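Local atomic coordinates of 1H-3-hydroxy-4-oxoquinoline 2,4-dioxygenase (Pseudomonas putida, PDB entry 3IBT), a protein that catalyses the cofactor-independent, ring-cleaving dioxygenation of 3-hydroxy-1H-quinolin-4-one to N-formylanthranilate and carbon monoxide on an alpha/beta-hydrolase fold. Residues A[23-28]-A[51-56]. Numbering follows the deposited sequence.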
loop_
_atom_site.group_PDB
_atom_site.type_symbol
_atom_site.label_atom_id
_atom_site.label_comp_id
_atom_site.label_asym_id
_atom_site.label_seq_id
_atom_site.Cartn_x
_atom_site.Cartn_y
_atom_site.Cartn_z
ATOM N N THR A 23 -11.797 12.055 6.920
ATOM C CA THR A 23 -11.079 10.853 7.339
ATOM C C THR A 23 -10.325 10.216 6.173
ATOM O O THR A 23 -10.862 10.091 5.053
ATOM C CB THR A 23 -11.999 9.859 8.059
ATOM O OG1 THR A 23 -12.669 10.541 9.132
ATOM C CG2 THR A 23 -11.189 8.691 8.631
ATOM N N LEU A 24 -9.074 9.843 6.465
ATOM C CA LEU A 24 -8.100 9.424 5.478
ATOM C C LEU A 24 -7.335 8.265 6.058
ATOM O O LEU A 24 -6.719 8.403 7.111
ATOM C CB LEU A 24 -7.116 10.556 5.228
ATOM C CG LEU A 24 -6.492 10.673 3.838
ATOM C CD1 LEU A 24 -5.469 11.807 3.822
ATOM C CD2 LEU A 24 -5.834 9.403 3.432
ATOM N N PHE A 25 -7.371 7.122 5.387
ATOM C CA PHE A 25 -6.659 5.946 5.867
ATOM C C PHE A 25 -5.297 5.835 5.207
ATOM O O PHE A 25 -5.181 5.948 3.951
ATOM C CB PHE A 25 -7.444 4.676 5.547
ATOM C CG PHE A 25 -8.505 4.345 6.539
ATOM C CD1 PHE A 25 -9.809 4.755 6.328
ATOM C CD2 PHE A 25 -8.199 3.594 7.672
ATOM C CE1 PHE A 25 -10.836 4.434 7.261
ATOM C CE2 PHE A 25 -9.205 3.260 8.637
ATOM C CZ PHE A 25 -10.529 3.678 8.431
ATOM N N LEU A 26 -4.267 5.602 6.024
ATOM C CA LEU A 26 -2.951 5.316 5.468
ATOM C C LEU A 26 -2.597 3.838 5.597
ATOM O O LEU A 26 -2.238 3.401 6.692
ATOM C CB LEU A 26 -1.889 6.223 6.100
ATOM C CG LEU A 26 -1.820 7.705 5.714
ATOM C CD1 LEU A 26 -0.411 8.227 5.971
ATOM C CD2 LEU A 26 -2.199 7.972 4.257
ATOM N N LEU A 27 -2.682 3.089 4.484
ATOM C CA LEU A 27 -2.552 1.598 4.458
ATOM C C LEU A 27 -1.262 1.098 3.838
ATOM O O LEU A 27 -0.989 1.371 2.665
ATOM C CB LEU A 27 -3.689 0.963 3.650
ATOM C CG LEU A 27 -5.137 1.345 3.948
ATOM C CD1 LEU A 27 -6.097 0.926 2.787
ATOM C CD2 LEU A 27 -5.544 0.766 5.292
ATOM N N SER A 28 -0.499 0.312 4.584
ATOM C CA SER A 28 0.814 -0.150 4.092
ATOM C C SER A 28 0.855 -1.362 3.069
ATOM O O SER A 28 -0.174 -1.892 2.644
ATOM C CB SER A 28 1.689 -0.477 5.294
ATOM O OG SER A 28 1.524 -1.839 5.594
ATOM N N ILE A 51 -5.802 7.783 10.050
ATOM C CA ILE A 51 -5.717 6.453 10.652
ATOM C C ILE A 51 -4.690 5.559 9.950
ATOM O O ILE A 51 -4.899 5.179 8.811
ATOM C CB ILE A 51 -7.075 5.729 10.613
ATOM C CG1 ILE A 51 -8.229 6.691 10.942
ATOM C CG2 ILE A 51 -7.032 4.547 11.541
ATOM C CD1 ILE A 51 -9.265 6.161 11.990
ATOM N N CYS A 52 -3.593 5.217 10.614
ATOM C CA CYS A 52 -2.668 4.271 10.021
ATOM C C CYS A 52 -2.857 2.901 10.684
ATOM O O CYS A 52 -2.347 2.683 11.789
ATOM C CB CYS A 52 -1.227 4.741 10.169
ATOM S SG CYS A 52 -0.885 6.314 9.372
ATOM N N PRO A 53 -3.619 1.976 10.047
ATOM C CA PRO A 53 -3.742 0.588 10.568
ATOM C C PRO A 53 -2.582 -0.411 10.322
ATOM O O PRO A 53 -1.702 -0.182 9.509
ATOM C CB PRO A 53 -5.046 0.069 9.939
ATOM C CG PRO A 53 -5.455 1.074 8.902
ATOM C CD PRO A 53 -4.459 2.203 8.855
ATOM N N ASP A 54 -2.587 -1.499 11.085
ATOM C CA ASP A 54 -1.586 -2.564 10.951
ATOM C C ASP A 54 -2.290 -3.856 10.580
ATOM O O ASP A 54 -2.990 -4.473 11.403
ATOM C CB ASP A 54 -0.791 -2.781 12.249
ATOM C CG ASP A 54 -0.368 -1.485 12.904
ATOM O OD1 ASP A 54 -0.291 -0.459 12.159
ATOM O OD2 ASP A 54 -0.104 -1.497 14.144
ATOM N N TRP A 55 -2.077 -4.252 9.335
ATOM C CA TRP A 55 -2.631 -5.465 8.783
ATOM C C TRP A 55 -2.585 -6.669 9.742
ATOM O O TRP A 55 -1.667 -6.775 10.568
ATOM C CB TRP A 55 -1.832 -5.767 7.528
ATOM C CG TRP A 55 -2.091 -4.835 6.404
ATOM C CD1 TRP A 55 -1.163 -4.264 5.562
ATOM C CD2 TRP A 55 -3.368 -4.398 5.947
ATOM N NE1 TRP A 55 -1.797 -3.487 4.611
ATOM C CE2 TRP A 55 -3.151 -3.558 4.827
ATOM C CE3 TRP A 55 -4.680 -4.636 6.373
ATOM C CZ2 TRP A 55 -4.195 -2.945 4.145
ATOM C CZ3 TRP A 55 -5.718 -4.024 5.691
ATOM C CH2 TRP A 55 -5.470 -3.187 4.590
ATOM N N ARG A 56 -3.570 -7.563 9.629
ATOM C CA ARG A 56 -3.464 -8.884 10.255
ATOM C C ARG A 56 -2.013 -9.346 10.419
ATOM O O ARG A 56 -1.261 -9.362 9.455
ATOM C CB ARG A 56 -4.190 -9.937 9.413
ATOM C CG ARG A 56 -5.489 -10.394 9.990
ATOM C CD ARG A 56 -6.124 -11.565 9.173
ATOM N NE ARG A 56 -7.615 -11.319 9.192
ATOM C CZ ARG A 56 -8.457 -11.775 10.222
ATOM N NH1 ARG A 56 -7.970 -12.547 11.342
ATOM N NH2 ARG A 56 -9.798 -11.446 10.114
HETATM O O HOH W 1 -0.406 -1.954 7.447
#
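Phe25 and Ile51 face each other as a parallel beta bridge, their CA atoms 4.9 Å apart. Ile51 bonds to the residues before and after Phe25: its N donates to Leu24 O (3.1 Å, 165° at the hydrogen), and Leu26 N donates to Ile51 O at 2.9 Å. This is the pattern expected of neighbouring parallel strands, here those of the beta-alpha-beta unit formed by strand 23-27, helix 40-44 and strand 49-53.

The tight part is mostly apolar. On the sheet face bearing Phe25 and Ile51, the two side chains run side by side; Phe25 CD2 lies 3.8 Å from Ile51 CB, and Pro53 CG meets the ring edge near its plane. Leu27 CD2 meets the same Pro53 CG at 3.6 Å. Leu77 of helix 70-83 touches both Phe25 and Leu27 here. On the other face Leu26 CB touches Cys52 SG, which chi1 of -61° sets beside its own backbone N, turned to Leu26. Proline has no N-H, and its CD lies against Leu26 O, so backbone pairing stops there.

Beyond Pro53 the two segments diverge, Ser28 and Asp54 having CA atoms 7.7 Å apart, and a water bridges the gap. It donates to Ser28 OG (2.7 Å) and Pro53 O, and accepts a weak bond from Trp55 N. The Trp55 indole spans it too: NE1 reaches Ser28 O (3.0 Å, 170°), with the oxygen in the ring plane but the donor well above the carbonyl plane. Ser28 lies beside Gln32, a substrate-binding residue by similarity; indole and water together tie this residue just after strand 23-27, near the probable substrate pocket, to the loop after strand 49-53.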